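Local coordinates for protein S-adenosylmethionine:tRNA ribosyltransferase-isomerase (Thermotoga maritima, PDB 1VKY) that probably transfers the ribose moiety of S-adenosylmethionine to the 7-aminomethyl group of preQ1-modified tRNA and isomerises it, giving epoxyqueuosine, at residues B[65-70]-B[205-210]; B[60-65]-B[197-202]; B[265-270]-B[293-298]; B[35-40]-B[54-59]. One frame throughout, in Å; residues are numbered along the deposited sequence.

Contact 1: residues B[65-70]-B[205-210]; sequences GDLLVL and QFAEVV
Leu67 to Leu70 run beside Gln205 to Glu208 as parallel strands in register, the axes of the two short segments 4.6 Å apart at closest and 24° from exact alignment. They are neighbours in the mixed sheet at the heart of this α/β protein, with strand 256-259 on the other flank of 67-75. Five N-H...O bonds lace the pair, the first Gln205 N to Asp66 O and the last Val209 N to Leu70 O; Leu68 and Leu70 give both N-H and C=O to this partner, while Leu67 and Val69 turn theirs toward strand 256-259. Leu68, Leu70 and Phe206 share one face. The ring of Phe206 lies side by side with Leu68 and points the same way, so that Leu68 CD1 comes within 3.6 Å of Phe206 CZ. Leu70 reaches the same ring differently: its CD1 meets the edge, in the ring plane, 3.9 Å from Phe206 CD2. Helix 193-202 lies on this face, with Leu199 touching both Leu68 and Phe206. The face of Leu67, Val69 and Ala207 is lined partly by helix 240-252. A chi1 of -177° sets Leu67 CG beside the carbonyl carbon, and chi2 (75°) then puts CD1 3.7 Å from Gln205 CB and 4.0 Å from Ala207 CB. Val69 and Val209 cross at about a right angle, CG1 against CG1. Asp66 directs its carboxylate elsewhere, to Arg255. At the far end Leu70 O serves two donors at once: Val209 N at 2.8 Å, and the CA-H of Glu208, whose CA is 3.1 Å away.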
loop_
_atom_site.group_PDB
_atom_site.type_symbol
_atom_site.label_atom_id
_atom_site.label_comp_id
_atom_site.label_asym_id
_atom_site.label_seq_id
_atom_site.Cartn_x
_atom_site.Cartn_y
_atom_site.Cartn_z
ATOM N N GLY B 65 -16.223 -22.932 18.656
ATOM C CA GLY B 65 -16.471 -22.049 19.798
ATOM C C GLY B 65 -15.435 -20.940 20.006
ATOM O O GLY B 65 -15.712 -19.990 20.728
ATOM N N ASP B 66 -14.245 -21.028 19.407
ATOM C CA ASP B 66 -13.324 -19.890 19.484
ATOM C C ASP B 66 -13.967 -18.646 18.828
ATOM O O ASP B 66 -14.806 -18.780 17.928
ATOM C CB ASP B 66 -12.003 -20.201 18.800
ATOM C CG ASP B 66 -11.101 -21.097 19.621
ATOM O OD1 ASP B 66 -11.295 -21.209 20.872
ATOM O OD2 ASP B 66 -10.167 -21.722 19.067
ATOM N N LEU B 67 -13.542 -17.449 19.250
ATOM C CA LEU B 67 -14.111 -16.188 18.730
ATOM C C LEU B 67 -13.025 -15.344 18.097
ATOM O O LEU B 67 -12.069 -14.980 18.764
ATOM C CB LEU B 67 -14.801 -15.384 19.850
ATOM C CG LEU B 67 -15.505 -14.071 19.417
ATOM C CD1 LEU B 67 -16.794 -14.308 18.706
ATOM C CD2 LEU B 67 -15.785 -13.206 20.626
ATOM N N LEU B 68 -13.185 -15.048 16.805
ATOM C CA LEU B 68 -12.299 -14.159 16.082
ATOM C C LEU B 68 -12.906 -12.773 16.139
ATOM O O LEU B 68 -14.040 -12.577 15.718
ATOM C CB LEU B 68 -12.136 -14.586 14.609
ATOM C CG LEU B 68 -11.143 -15.741 14.383
ATOM C CD1 LEU B 68 -11.237 -16.323 12.953
ATOM C CD2 LEU B 68 -9.781 -15.299 14.604
ATOM N N VAL B 69 -12.175 -11.823 16.704
ATOM C CA VAL B 69 -12.662 -10.442 16.803
ATOM C C VAL B 69 -11.911 -9.558 15.861
ATOM O O VAL B 69 -10.679 -9.398 15.959
ATOM C CB VAL B 69 -12.540 -9.864 18.248
ATOM C CG1 VAL B 69 -13.271 -8.494 18.348
ATOM C CG2 VAL B 69 -13.129 -10.817 19.245
ATOM N N LEU B 70 -12.658 -8.956 14.951
ATOM C CA LEU B 70 -12.058 -8.111 13.921
ATOM C C LEU B 70 -12.416 -6.679 14.129
ATOM O O LEU B 70 -13.506 -6.364 14.572
ATOM C CB LEU B 70 -12.609 -8.499 12.534
ATOM C CG LEU B 70 -12.334 -9.952 12.109
ATOM C CD1 LEU B 70 -13.431 -10.421 11.179
ATOM C CD2 LEU B 70 -11.042 -10.026 11.444
ATOM N N GLN B 205 -16.651 -18.695 15.780
ATOM C CA GLN B 205 -17.516 -17.511 15.747
ATOM C C GLN B 205 -16.744 -16.230 15.408
ATOM O O GLN B 205 -15.518 -16.165 15.577
ATOM C CB GLN B 205 -18.200 -17.366 17.093
ATOM C CG GLN B 205 -19.133 -18.559 17.377
ATOM C CD GLN B 205 -20.175 -18.254 18.420
ATOM O OE1 GLN B 205 -20.569 -17.085 18.635
ATOM N NE2 GLN B 205 -20.646 -19.309 19.077
ATOM N N PHE B 206 -17.471 -15.217 14.937
ATOM C CA PHE B 206 -16.908 -13.914 14.583
ATOM C C PHE B 206 -17.611 -12.776 15.319
ATOM O O PHE B 206 -18.801 -12.855 15.604
ATOM C CB PHE B 206 -17.035 -13.678 13.072
ATOM C CG PHE B 206 -16.077 -14.512 12.267
ATOM C CD1 PHE B 206 -16.321 -15.875 12.076
ATOM C CD2 PHE B 206 -14.895 -13.970 11.798
ATOM C CE1 PHE B 206 -15.397 -16.673 11.384
ATOM C CE2 PHE B 206 -13.969 -14.777 11.102
ATOM C CZ PHE B 206 -14.234 -16.117 10.898
ATOM N N ALA B 207 -16.864 -11.729 15.659
ATOM C CA ALA B 207 -17.462 -10.510 16.170
ATOM C C ALA B 207 -16.630 -9.363 15.694
ATOM O O ALA B 207 -15.495 -9.545 15.219
ATOM C CB ALA B 207 -17.530 -10.521 17.676
ATOM N N GLU B 208 -17.194 -8.166 15.795
ATOM C CA GLU B 208 -16.465 -6.980 15.389
ATOM C C GLU B 208 -16.400 -5.861 16.425
ATOM O O GLU B 208 -17.317 -5.633 17.240
ATOM C CB GLU B 208 -16.971 -6.475 14.011
ATOM C CG GLU B 208 -18.184 -5.606 14.001
ATOM C CD GLU B 208 -18.484 -5.052 12.595
ATOM O OE1 GLU B 208 -18.193 -5.763 11.570
ATOM O OE2 GLU B 208 -19.019 -3.902 12.535
ATOM N N VAL B 209 -15.272 -5.156 16.395
ATOM C CA VAL B 209 -15.191 -3.895 17.094
ATOM C C VAL B 209 -15.004 -2.867 16.006
ATOM O O VAL B 209 -14.555 -3.184 14.908
ATOM C CB VAL B 209 -14.052 -3.852 18.168
ATOM C CG1 VAL B 209 -14.386 -4.819 19.288
ATOM C CG2 VAL B 209 -12.708 -4.120 17.581
ATOM N N VAL B 210 -15.296 -1.630 16.330
ATOM C CA VAL B 210 -15.273 -0.550 15.346
ATOM C C VAL B 210 -14.385 0.589 15.836
ATOM O O VAL B 210 -14.263 0.861 17.057
ATOM C CB VAL B 210 -16.719 -0.038 15.070
ATOM C CG1 VAL B 210 -16.743 0.960 13.914
ATOM C CG2 VAL B 210 -17.664 -1.202 14.741
#

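Contact 2: residues B[60-65]-B[197-202]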
loop_
_atom_site.group_PDB
_atom_site.type_symbol
_atom_site.label_atom_id
_atom_site.label_comp_id
_atom_site.label_asym_id
_atom_site.label_seq_id
_atom_site.Cartn_x
_atom_site.Cartn_y
_atom_site.Cartn_z
ATOM N N GLU B 60 -6.242 -24.882 11.471
ATOM C CA GLU B 60 -5.697 -26.030 12.241
ATOM C C GLU B 60 -5.365 -25.688 13.715
ATOM O O GLU B 60 -4.978 -26.569 14.487
ATOM C CB GLU B 60 -4.426 -26.529 11.560
ATOM C CG GLU B 60 -4.691 -26.993 10.143
ATOM C CD GLU B 60 -3.434 -27.426 9.442
ATOM O OE1 GLU B 60 -2.414 -27.589 10.125
ATOM O OE2 GLU B 60 -3.456 -27.634 8.238
ATOM N N TYR B 61 -5.473 -24.396 14.077
ATOM C CA TYR B 61 -5.192 -23.917 15.415
ATOM C C TYR B 61 -6.454 -23.477 16.132
ATOM O O TYR B 61 -6.397 -23.115 17.281
ATOM C CB TYR B 61 -4.198 -22.742 15.352
ATOM C CG TYR B 61 -2.872 -23.186 14.808
ATOM C CD1 TYR B 61 -2.594 -23.064 13.464
ATOM C CD2 TYR B 61 -1.939 -23.833 15.629
ATOM C CE1 TYR B 61 -1.383 -23.495 12.932
ATOM C CE2 TYR B 61 -0.729 -24.286 15.119
ATOM C CZ TYR B 61 -0.454 -24.113 13.753
ATOM O OH TYR B 61 0.739 -24.548 13.220
ATOM N N LEU B 62 -7.588 -23.510 15.449
ATOM C CA LEU B 62 -8.815 -22.972 15.985
ATOM C C LEU B 62 -9.767 -24.103 16.191
ATOM O O LEU B 62 -9.842 -25.026 15.405
ATOM C CB LEU B 62 -9.432 -21.897 15.060
ATOM C CG LEU B 62 -8.534 -20.653 14.832
ATOM C CD1 LEU B 62 -9.058 -19.726 13.725
ATOM C CD2 LEU B 62 -8.314 -19.899 16.116
ATOM N N GLU B 63 -10.505 -24.013 17.272
ATOM C CA GLU B 63 -11.481 -25.012 17.618
ATOM C C GLU B 63 -12.903 -24.448 17.610
ATOM O O GLU B 63 -13.094 -23.245 17.636
ATOM C CB GLU B 63 -11.133 -25.615 18.958
ATOM C CG GLU B 63 -10.973 -24.660 20.091
ATOM C CD GLU B 63 -10.324 -25.320 21.287
ATOM O OE1 GLU B 63 -9.071 -25.511 21.273
ATOM O OE2 GLU B 63 -11.089 -25.647 22.209
ATOM N N PRO B 64 -13.896 -25.322 17.525
ATOM C CA PRO B 64 -15.286 -24.899 17.571
ATOM C C PRO B 64 -15.539 -24.050 18.826
ATOM O O PRO B 64 -15.048 -24.361 19.919
ATOM C CB PRO B 64 -16.054 -26.234 17.630
ATOM C CG PRO B 64 -15.152 -27.235 17.028
ATOM C CD PRO B 64 -13.774 -26.789 17.369
ATOM N N GLY B 65 -16.223 -22.932 18.656
ATOM C CA GLY B 65 -16.471 -22.049 19.798
ATOM C C GLY B 65 -15.435 -20.940 20.006
ATOM O O GLY B 65 -15.712 -19.990 20.728
ATOM N N GLU B 197 -15.538 -18.689 5.477
ATOM C CA GLU B 197 -16.584 -19.708 5.376
ATOM C C GLU B 197 -16.135 -21.075 5.931
ATOM O O GLU B 197 -16.863 -21.695 6.677
ATOM C CB GLU B 197 -17.053 -19.815 3.926
ATOM C CG GLU B 197 -18.030 -18.707 3.550
ATOM C CD GLU B 197 -19.474 -19.021 3.947
ATOM O OE1 GLU B 197 -19.828 -18.912 5.143
ATOM N N LYS B 198 -14.933 -21.528 5.592
ATOM C CA LYS B 198 -14.382 -22.739 6.212
ATOM C C LYS B 198 -14.357 -22.644 7.740
ATOM O O LYS B 198 -14.731 -23.578 8.435
ATOM C CB LYS B 198 -12.956 -23.001 5.731
ATOM C CG LYS B 198 -12.851 -23.572 4.359
ATOM C CD LYS B 198 -11.396 -23.910 4.051
ATOM C CE LYS B 198 -11.226 -24.546 2.665
ATOM N NZ LYS B 198 -11.424 -23.582 1.550
ATOM N N LEU B 199 -13.912 -21.506 8.268
ATOM C CA LEU B 199 -13.843 -21.321 9.727
ATOM C C LEU B 199 -15.216 -21.414 10.379
ATOM O O LEU B 199 -15.421 -22.071 11.445
ATOM C CB LEU B 199 -13.207 -19.953 10.057
ATOM C CG LEU B 199 -11.711 -19.873 9.782
ATOM C CD1 LEU B 199 -11.194 -18.439 9.748
ATOM C CD2 LEU B 199 -10.924 -20.715 10.797
ATOM N N LYS B 200 -16.183 -20.745 9.759
ATOM C CA LYS B 200 -17.529 -20.793 10.318
ATOM C C LYS B 200 -18.079 -22.235 10.284
ATOM O O LYS B 200 -18.740 -22.688 11.223
ATOM C CB LYS B 200 -18.456 -19.855 9.534
ATOM C CG LYS B 200 -18.186 -18.388 9.796
ATOM C CD LYS B 200 -19.096 -17.464 8.930
ATOM C CE LYS B 200 -18.949 -16.028 9.420
ATOM N NZ LYS B 200 -19.692 -15.052 8.596
ATOM N N LYS B 201 -17.777 -22.962 9.216
ATOM C CA LYS B 201 -18.195 -24.384 9.103
ATOM C C LYS B 201 -17.617 -25.249 10.211
ATOM O O LYS B 201 -18.207 -26.243 10.579
ATOM C CB LYS B 201 -17.749 -24.986 7.764
ATOM C CG LYS B 201 -18.608 -24.599 6.567
ATOM N N LYS B 202 -16.427 -24.900 10.688
ATOM C CA LYS B 202 -15.779 -25.595 11.791
ATOM C C LYS B 202 -16.399 -25.206 13.130
ATOM O O LYS B 202 -16.137 -25.856 14.148
ATOM C CB LYS B 202 -14.264 -25.291 11.779
ATOM C CG LYS B 202 -13.423 -26.183 12.746
ATOM C CD LYS B 202 -11.888 -25.936 12.638
ATOM C CE LYS B 202 -11.113 -27.004 13.446
ATOM N NZ LYS B 202 -9.642 -26.933 13.310
#
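Lys202 and Leu199 reach the loop 60-65 from one side of their helix, and the two side chains do quite different work. Lys202 is fully extended, with CG anti to the backbone N (chi1 -169°) and every later torsion also near 180°. This straight chain carries its ammonium group to Leu62, where NZ bonds to the carbonyl O at 2.8 Å. The donor stands almost in line with the C=O bond (170° at the oxygen), and CE lies alongside, 3.1 Å from the same Leu62 O. The same NZ also bonds to Ile59 O, so one charged group ties a 3-10 carbonyl to one in the loop that follows. Leu62 sends its side chain toward the helix, and that chain crosses the side chain of Leu199 obliquely. Only the methyl tips meet, Leu62 CD1 lying 3.6 Å from Leu199 CD2, and both leucines also touch Leu68. Further along the loop the ring of Pro64 rests against the helix backbone, with CG 3.3 Å from Lys202 O. A methionine in place of Lys202 would probably leave the carbonyls of Leu62 and Ile59 without this shared charged donor and this stretch of backbone less firmly held to the helix. The contact joins the loop entering strand 67-75 to helix 193-202, which leads into strand 205-213; it is the helix-on-sheet layering of an α/β fold, carried out to the connecting loops.

Contact 3: residues B[265-270]-B[293-298]; sequences RTLETI and FKLVDA
Leu295 CD1 fits against one side of helix 261-270, in reach of Leu267 CB (4.2 Å) and of Ile270 CG1 (4.1 Å), whose side chain it meets at about a right angle. Beside it Leu267 CD1 touches Val296 CG2 at 4.0 Å, again with the side chains crossing squarely. Outward from these branches lies Glu268. A bend at chi2 (-57°) turns its CD toward the loop, and CG passes 3.8 Å from CD2 of Phe293, the carboxylate and ring planes standing 63° apart. The carboxylate then gathers three successive backbone N-H groups. Glu268 OE1 accepts the N-H of Lys294 on its syn side at 2.8 Å. OE2 accepts two: Leu295 N, also syn and at 2.8 Å, and Val296 N, longer at 3.1 Å and nearly on the C-O axis. Arg272 adds a salt bridge to OE1, so this buried carboxylate is well provided with donors, which would probably favour its charged form. A helix carboxylate thus fixes the loop entering strand 298-302. That strand is the parallel neighbour of 256-259, the strand that leads into this helix, so the contact belongs to the helix layer over the mixed sheet of an α/β fold.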
loop_
_atom_site.group_PDB
_atom_site.type_symbol
_atom_site.label_atom_id
_atom_site.label_comp_id
_atom_site.label_asym_id
_atom_site.label_seq_id
_atom_site.Cartn_x
_atom_site.Cartn_y
_atom_site.Cartn_z
ATOM N N ARG B 265 -6.015 -3.245 21.652
ATOM C CA ARG B 265 -6.085 -2.033 22.471
ATOM C C ARG B 265 -7.496 -1.737 22.864
ATOM O O ARG B 265 -7.749 -1.355 23.998
ATOM C CB ARG B 265 -5.454 -0.822 21.749
ATOM C CG ARG B 265 -3.979 -1.015 21.345
ATOM C CD ARG B 265 -3.273 0.259 20.661
ATOM N NE ARG B 265 -4.294 1.261 20.382
ATOM C CZ ARG B 265 -4.785 1.581 19.196
ATOM N NH1 ARG B 265 -4.308 1.037 18.084
ATOM N NH2 ARG B 265 -5.774 2.480 19.129
ATOM N N THR B 266 -8.460 -1.964 21.976
ATOM C CA THR B 266 -9.864 -1.739 22.333
ATOM C C THR B 266 -10.349 -2.680 23.402
ATOM O O THR B 266 -10.949 -2.259 24.385
ATOM C CB THR B 266 -10.767 -1.845 21.048
ATOM O OG1 THR B 266 -10.518 -0.678 20.233
ATOM C CG2 THR B 266 -12.266 -1.765 21.431
ATOM N N LEU B 267 -10.096 -3.969 23.226
ATOM C CA LEU B 267 -10.522 -4.944 24.202
ATOM C C LEU B 267 -9.851 -4.819 25.584
ATOM O O LEU B 267 -10.519 -4.992 26.626
ATOM C CB LEU B 267 -10.320 -6.343 23.650
ATOM C CG LEU B 267 -11.191 -6.750 22.435
ATOM C CD1 LEU B 267 -10.678 -8.141 22.027
ATOM C CD2 LEU B 267 -12.677 -6.757 22.720
ATOM N N GLU B 268 -8.542 -4.560 25.603
ATOM C CA GLU B 268 -7.847 -4.367 26.893
ATOM C C GLU B 268 -8.217 -3.057 27.596
ATOM O O GLU B 268 -8.186 -2.952 28.834
ATOM C CB GLU B 268 -6.331 -4.512 26.707
ATOM C CG GLU B 268 -5.923 -5.922 26.319
ATOM C CD GLU B 268 -6.358 -6.999 27.312
ATOM O OE1 GLU B 268 -6.195 -6.784 28.538
ATOM O OE2 GLU B 268 -6.848 -8.068 26.891
ATOM N N THR B 269 -8.636 -2.063 26.831
ATOM C CA THR B 269 -9.227 -0.865 27.382
ATOM C C THR B 269 -10.573 -1.155 28.083
ATOM O O THR B 269 -10.783 -0.775 29.263
ATOM C CB THR B 269 -9.404 0.157 26.255
ATOM O OG1 THR B 269 -8.127 0.550 25.750
ATOM C CG2 THR B 269 -10.090 1.422 26.758
ATOM N N ILE B 270 -11.497 -1.836 27.404
ATOM C CA ILE B 270 -12.805 -2.095 28.048
ATOM C C ILE B 270 -12.727 -3.103 29.182
ATOM O O ILE B 270 -13.566 -3.077 30.088
ATOM C CB ILE B 270 -13.943 -2.520 27.039
ATOM C CG1 ILE B 270 -13.707 -3.930 26.496
ATOM C CG2 ILE B 270 -14.065 -1.505 25.953
ATOM C CD1 ILE B 270 -14.866 -4.534 25.846
ATOM N N PHE B 293 -2.941 -9.546 29.776
ATOM C CA PHE B 293 -4.044 -9.457 28.832
ATOM C C PHE B 293 -5.276 -10.084 29.484
ATOM O O PHE B 293 -5.307 -11.274 29.751
ATOM C CB PHE B 293 -3.634 -10.060 27.503
ATOM C CG PHE B 293 -2.606 -9.226 26.821
ATOM C CD1 PHE B 293 -1.253 -9.314 27.198
ATOM C CD2 PHE B 293 -2.983 -8.289 25.875
ATOM C CE1 PHE B 293 -0.283 -8.465 26.622
ATOM C CE2 PHE B 293 -2.063 -7.454 25.304
ATOM C CZ PHE B 293 -0.691 -7.521 25.677
ATOM N N LYS B 294 -6.260 -9.254 29.797
ATOM C CA LYS B 294 -7.460 -9.688 30.478
ATOM C C LYS B 294 -8.533 -10.251 29.562
ATOM O O LYS B 294 -9.395 -11.025 29.988
ATOM C CB LYS B 294 -8.040 -8.515 31.255
ATOM C CG LYS B 294 -7.128 -8.090 32.390
ATOM C CD LYS B 294 -7.688 -6.853 33.153
ATOM C CE LYS B 294 -6.873 -6.580 34.445
ATOM N NZ LYS B 294 -6.162 -7.790 35.050
ATOM N N LEU B 295 -8.548 -9.847 28.319
ATOM C CA LEU B 295 -9.593 -10.324 27.410
ATOM C C LEU B 295 -9.037 -11.095 26.219
ATOM O O LEU B 295 -9.648 -12.051 25.722
ATOM C CB LEU B 295 -10.474 -9.179 26.899
ATOM C CG LEU B 295 -11.775 -8.861 27.606
ATOM C CD1 LEU B 295 -12.527 -7.799 26.901
ATOM C CD2 LEU B 295 -12.682 -10.104 27.840
ATOM N N VAL B 296 -7.844 -10.783 25.808
ATOM C CA VAL B 296 -7.311 -11.403 24.584
ATOM C C VAL B 296 -6.529 -12.691 24.883
ATOM O O VAL B 296 -5.515 -12.639 25.580
ATOM C CB VAL B 296 -6.417 -10.402 23.881
ATOM C CG1 VAL B 296 -5.815 -11.024 22.575
ATOM C CG2 VAL B 296 -7.163 -9.126 23.577
ATOM N N ASP B 297 -6.991 -13.830 24.356
ATOM C CA ASP B 297 -6.319 -15.137 24.590
ATOM C C ASP B 297 -5.308 -15.523 23.518
ATOM O O ASP B 297 -4.417 -16.354 23.747
ATOM C CB ASP B 297 -7.340 -16.260 24.713
ATOM C CG ASP B 297 -8.392 -15.961 25.768
ATOM O OD1 ASP B 297 -8.011 -15.598 26.894
ATOM O OD2 ASP B 297 -9.619 -16.016 25.543
ATOM N N ALA B 298 -5.461 -14.942 22.341
ATOM C CA ALA B 298 -4.603 -15.188 21.194
ATOM C C ALA B 298 -4.646 -13.999 20.269
ATOM O O ALA B 298 -5.552 -13.190 20.343
ATOM C CB ALA B 298 -5.029 -16.441 20.479
#

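Contact 4: residues B[35-40]-B[54-59]; sequences RDASRL and IFREII
Asp36 and Ser38 offer their backbone carbonyls to the start of the 3-10 segment that begins at Phe55. Phe55 N bonds to Ser38 O at 2.8 Å, and Ile54 CA makes a C-H...O contact to the same oxygen. Arg56 N uses a lone pair of Asp36 O, in the carbonyl plane, at 3.0 Å. The Arg56 chain bends at chi3 (51°), and Asp36 O also lies 3.9 Å above the centre of the Arg56 guanidinium plane. NH2 of Arg56 completes a salt bridge to Asp36 OD1 at 3.1 Å, weak as a hydrogen bond, with carboxylate and guanidinium turned 71° apart. The pairing stands at the open end of the β hairpin 39-44/49-54, the outer edge of the mixed sheet, where Arg39 and Ile54 form an antiparallel non-hydrogen-bonded pair. Asp36 OD2 is bonded to Thr192 OG1 and Ser38 OG to His190 ND1. An alanine in place of Asp36 would probably leave the Arg56 guanidinium without this counter-charge and Thr192 OG1 without this partner. Ile54 N is satisfied locally by Glu57 OE1, met from above the carboxylate plane. Among the apolar groups, Leu40 CD1 lies 4.0 Å from Phe55 CD1, and Leu40 CD2 packs on Ile58 CB.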
loop_
_atom_site.group_PDB
_atom_site.type_symbol
_atom_site.label_atom_id
_atom_site.label_comp_id
_atom_site.label_asym_id
_atom_site.label_seq_id
_atom_site.Cartn_x
_atom_site.Cartn_y
_atom_site.Cartn_z
ATOM N N ARG B 35 -4.932 -13.662 -0.642
ATOM C CA ARG B 35 -4.413 -13.069 0.599
ATOM C C ARG B 35 -4.021 -14.108 1.663
ATOM O O ARG B 35 -3.121 -13.876 2.459
ATOM C CB ARG B 35 -5.423 -12.090 1.167
ATOM C CG ARG B 35 -5.712 -10.875 0.283
ATOM C CD ARG B 35 -4.533 -9.927 0.108
ATOM N NE ARG B 35 -4.949 -8.637 -0.449
ATOM N N ASP B 36 -4.641 -15.277 1.629
ATOM C CA ASP B 36 -4.366 -16.303 2.622
ATOM C C ASP B 36 -3.304 -17.288 2.207
ATOM O O ASP B 36 -3.148 -18.347 2.815
ATOM C CB ASP B 36 -5.625 -17.006 3.058
ATOM C CG ASP B 36 -6.413 -17.594 1.924
ATOM O OD1 ASP B 36 -5.939 -17.624 0.762
ATOM O OD2 ASP B 36 -7.557 -18.040 2.135
ATOM N N ALA B 37 -2.548 -16.900 1.184
ATOM C CA ALA B 37 -1.386 -17.629 0.767
ATOM C C ALA B 37 -0.167 -16.926 1.319
ATOM O O ALA B 37 0.952 -17.347 1.057
ATOM C CB ALA B 37 -1.306 -17.722 -0.771
ATOM N N SER B 38 -0.360 -15.893 2.133
ATOM C CA SER B 38 0.781 -15.294 2.836
ATOM C C SER B 38 1.348 -16.304 3.866
ATOM O O SER B 38 0.693 -17.330 4.184
ATOM C CB SER B 38 0.362 -13.968 3.478
ATOM O OG SER B 38 -0.476 -14.218 4.587
ATOM N N ARG B 39 2.570 -16.051 4.343
ATOM C CA ARG B 39 3.175 -16.871 5.391
ATOM C C ARG B 39 2.521 -16.541 6.728
ATOM O O ARG B 39 1.979 -15.451 6.896
ATOM C CB ARG B 39 4.679 -16.647 5.466
ATOM C CG ARG B 39 5.328 -16.985 4.171
ATOM C CD ARG B 39 6.830 -16.841 4.163
ATOM N NE ARG B 39 7.397 -17.943 4.884
ATOM C CZ ARG B 39 8.684 -18.218 4.949
ATOM N NH1 ARG B 39 9.574 -17.456 4.320
ATOM N NH2 ARG B 39 9.075 -19.271 5.668
ATOM N N LEU B 40 2.486 -17.529 7.621
ATOM C CA LEU B 40 1.970 -17.379 8.988
ATOM C C LEU B 40 2.976 -18.029 9.901
ATOM O O LEU B 40 3.101 -19.255 9.889
ATOM C CB LEU B 40 0.602 -18.080 9.154
ATOM C CG LEU B 40 -0.071 -18.100 10.538
ATOM C CD1 LEU B 40 -0.476 -16.704 10.959
ATOM C CD2 LEU B 40 -1.269 -19.018 10.622
ATOM N N ILE B 54 1.379 -21.382 6.431
ATOM C CA ILE B 54 0.711 -20.526 5.463
ATOM C C ILE B 54 -0.598 -20.095 6.079
ATOM O O ILE B 54 -1.195 -20.863 6.833
ATOM C CB ILE B 54 0.436 -21.315 4.147
ATOM C CG1 ILE B 54 1.743 -21.754 3.525
ATOM C CG2 ILE B 54 -0.378 -20.505 3.160
ATOM C CD1 ILE B 54 2.719 -20.649 3.337
ATOM N N PHE B 55 -1.064 -18.888 5.741
ATOM C CA PHE B 55 -2.173 -18.288 6.448
ATOM C C PHE B 55 -3.425 -19.144 6.488
ATOM O O PHE B 55 -4.088 -19.215 7.525
ATOM C CB PHE B 55 -2.534 -16.879 5.944
ATOM C CG PHE B 55 -3.353 -16.106 6.954
ATOM C CD1 PHE B 55 -2.736 -15.394 7.952
ATOM C CD2 PHE B 55 -4.724 -16.155 6.938
ATOM C CE1 PHE B 55 -3.495 -14.729 8.908
ATOM C CE2 PHE B 55 -5.473 -15.514 7.870
ATOM C CZ PHE B 55 -4.865 -14.805 8.876
ATOM N N ARG B 56 -3.780 -19.766 5.371
ATOM C CA ARG B 56 -5.029 -20.553 5.315
ATOM C C ARG B 56 -5.022 -21.723 6.300
ATOM O O ARG B 56 -6.076 -22.218 6.682
ATOM C CB ARG B 56 -5.287 -21.070 3.905
ATOM C CG ARG B 56 -4.196 -21.986 3.362
ATOM C CD ARG B 56 -4.475 -22.540 1.955
ATOM N NE ARG B 56 -4.817 -21.468 1.022
ATOM C CZ ARG B 56 -4.027 -20.975 0.065
ATOM N NH1 ARG B 56 -2.792 -21.455 -0.153
ATOM N NH2 ARG B 56 -4.492 -19.978 -0.687
ATOM N N GLU B 57 -3.832 -22.132 6.742
ATOM C CA GLU B 57 -3.652 -23.181 7.788
ATOM C C GLU B 57 -3.938 -22.720 9.234
ATOM O O GLU B 57 -3.833 -23.495 10.196
ATOM C CB GLU B 57 -2.231 -23.740 7.664
ATOM C CG GLU B 57 -2.032 -24.476 6.352
ATOM C CD GLU B 57 -0.579 -24.727 5.988
ATOM O OE1 GLU B 57 0.340 -24.051 6.480
ATOM O OE2 GLU B 57 -0.351 -25.613 5.167
ATOM N N ILE B 58 -4.357 -21.460 9.386
ATOM C CA ILE B 58 -4.797 -20.945 10.688
ATOM C C ILE B 58 -5.919 -21.763 11.251
ATOM O O ILE B 58 -5.998 -21.928 12.455
ATOM C CB ILE B 58 -5.210 -19.433 10.613
ATOM C CG1 ILE B 58 -5.331 -18.831 12.027
ATOM C CG2 ILE B 58 -6.506 -19.225 9.801
ATOM C CD1 ILE B 58 -5.366 -17.345 12.018
ATOM N N ILE B 59 -6.759 -22.324 10.386
ATOM C CA ILE B 59 -7.867 -23.152 10.843
ATOM C C ILE B 59 -7.438 -24.367 11.708
ATOM O O ILE B 59 -8.169 -24.813 12.578
ATOM C CB ILE B 59 -8.661 -23.623 9.611
ATOM C CG1 ILE B 59 -9.998 -24.256 10.018
ATOM C CG2 ILE B 59 -7.822 -24.556 8.740
ATOM C CD1 ILE B 59 -10.980 -24.306 8.852
#

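In the fold
From the N terminus, contact 4 closes first, a short loop made by the hairpin at the edge of the mixed sheet. Contacts 2 and 1 then open in succession, sharing Gly65, and close in the same order at helix 193-202 and strand 205-213, so they cross rather than nest. Their long loops contain the separate six-stranded antiparallel sheet. Contact 3, a local closure, follows in series. Contact 2 bridges its neighbours, touching contact 1 through Lys200 against Phe206 and contact 4 through Leu199 against Ile59. Val209 of contact 1 touches Thr266 and Leu267 of contact 3, linking sheet centre and helix layer, whereas contacts 3 and 4 lie about 24 Å apart, centre to centre.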